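Local coordinates for putative metal binding protein RUMGNA_00854 (Ruminococcus gnavus, PDB 3U7Z) that is of unknown function but binds calcium ions and belongs to the DUF4430 family of the ubiquitin clan, at residues A[79-82]-A[83-86]. Numbering follows the deposited sequence.
Sequences NTSA and DQTP. With EDO (1,2-ethanediol), chain J.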
loop_
_atom_site.group_PDB
_atom_site.type_symbol
_atom_site.label_atom_id
_atom_site.label_comp_id
_atom_site.label_asym_id
_atom_site.label_seq_id
_atom_site.Cartn_x
_atom_site.Cartn_y
_atom_site.Cartn_z
ATOM N N ASN A 79 0.277 10.656 4.410
ATOM C CA ASN A 79 1.244 11.657 3.968
ATOM C C ASN A 79 2.620 11.108 3.740
ATOM O O ASN A 79 3.439 11.768 3.073
ATOM C CB ASN A 79 1.326 12.796 4.982
ATOM C CG ASN A 79 0.000 13.533 5.099
ATOM O OD1 ASN A 79 -0.676 13.798 4.072
ATOM N ND2 ASN A 79 -0.407 13.818 6.330
ATOM N N THR A 80 2.862 9.921 4.270
ATOM C CA THR A 80 4.154 9.289 4.284
ATOM C C THR A 80 4.231 8.233 3.180
ATOM O O THR A 80 3.229 7.634 2.791
ATOM C CB THR A 80 4.397 8.583 5.652
ATOM O OG1 THR A 80 3.211 7.844 6.069
ATOM C CG2 THR A 80 4.710 9.622 6.736
ATOM N N SER A 81 5.429 7.996 2.656
ATOM C CA SER A 81 5.659 6.832 1.810
ATOM C C SER A 81 5.421 5.568 2.647
ATOM O O SER A 81 5.442 5.590 3.917
ATOM C CB SER A 81 7.106 6.797 1.283
ATOM O OG SER A 81 7.966 6.841 2.406
ATOM N N ALA A 82 5.200 4.466 1.971
ATOM C CA ALA A 82 4.892 3.210 2.701
ATOM C C ALA A 82 5.973 2.817 3.711
ATOM O O ALA A 82 5.691 2.338 4.802
ATOM C CB ALA A 82 4.633 2.035 1.714
ATOM N N ASP A 83 7.228 3.013 3.350
ATOM C CA ASP A 83 8.317 2.645 4.222
ATOM C C ASP A 83 8.477 3.555 5.456
ATOM O O ASP A 83 9.282 3.227 6.317
ATOM C CB ASP A 83 9.646 2.512 3.464
ATOM C CG ASP A 83 10.015 3.726 2.649
ATOM O OD1 ASP A 83 9.161 4.463 2.105
ATOM O OD2 ASP A 83 11.219 3.901 2.462
ATOM N N GLN A 84 7.726 4.660 5.534
ATOM C CA GLN A 84 7.724 5.578 6.649
ATOM C C GLN A 84 6.338 5.695 7.336
ATOM O O GLN A 84 6.093 6.613 8.101
ATOM C CB GLN A 84 8.133 6.965 6.127
ATOM C CG GLN A 84 9.578 7.000 5.610
ATOM C CD GLN A 84 9.937 8.227 4.751
ATOM O OE1 GLN A 84 9.422 9.327 4.961
ATOM N NE2 GLN A 84 10.849 8.038 3.786
ATOM N N THR A 85 5.424 4.780 7.009
ATOM C CA THR A 85 4.026 4.809 7.493
ATOM C C THR A 85 3.948 3.830 8.664
ATOM O O THR A 85 4.076 2.648 8.483
ATOM C CB THR A 85 3.040 4.434 6.402
ATOM O OG1 THR A 85 3.126 5.364 5.302
ATOM C CG2 THR A 85 1.620 4.441 6.940
ATOM N N PRO A 86 3.780 4.357 9.875
ATOM C CA PRO A 86 3.732 3.450 11.007
ATOM C C PRO A 86 2.467 2.620 11.007
ATOM O O PRO A 86 1.399 3.105 10.581
ATOM C CB PRO A 86 3.709 4.372 12.216
ATOM C CG PRO A 86 4.093 5.664 11.776
ATOM C CD PRO A 86 3.768 5.755 10.298
HETATM C C1 EDO J . 3.270 4.976 -2.885
HETATM O O1 EDO J . 4.154 5.159 -4.064
HETATM C C2 EDO J . 3.877 5.539 -1.554
HETATM O O2 EDO J . 4.879 4.701 -0.831
HETATM O O HOH W 1 7.433 9.794 3.672
#
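Gln84 N donates to Ser81 O over 2.9 Å at an N-H...O angle of 154°, an i to i+3 bond that, with Ala82 and Asp83 both in the right-handed helical region, defines a type I beta turn. A second, weak backbone bond runs from Thr85 N to Ala82 O at 3.3 Å, and Ala82 and Asp83 form a 3-10 turn in the loop between strands 76-77 and 92-99. Ser81 O accepts a second strong hydrogen bond, from Thr85 OG1 at 2.7 Å; its two donors, Gln84 N and Thr85 OG1, sit above opposite faces of the carbonyl plane, each well out of it, and grip the oxygen from both sides. Thr80 OG1 lies 2.6 Å from Thr85 OG1. The first torsion of Thr85 (chi1 -61°) sets OG1 beside its own backbone N and brings it within reach of Thr80 OG1 and Ser81 O. Across the turn, Ser81 OG donates to Asp83 OD1 over 2.7 Å, arriving from above the carboxylate plane. The same OD1 accepts from Leu51 N, tying the turn to the residue just ahead of strand 52-56. An alanine in place of Asp83 would probably leave both the Ser81 hydroxyl and the Leu51 amide without this acceptor and free the hydroxyl to rotate. Gln84 leans past the same hydroxyl, its CD 3.4 Å from Ser81 OG. Backbone bonds from Ala82 to Gly33 and from Thr85 to Leu32 join the turn to the start of helix 32-38. A water accepts from Ser81 N. A 1,2-ethanediol, probably from the crystallisation liquor, is hydrogen-bonded to Leu51 O and Ile53 N, and its O2 accepts from Ala82 N over 2.8 Å in a nearly straight bond, 165° at the hydrogen.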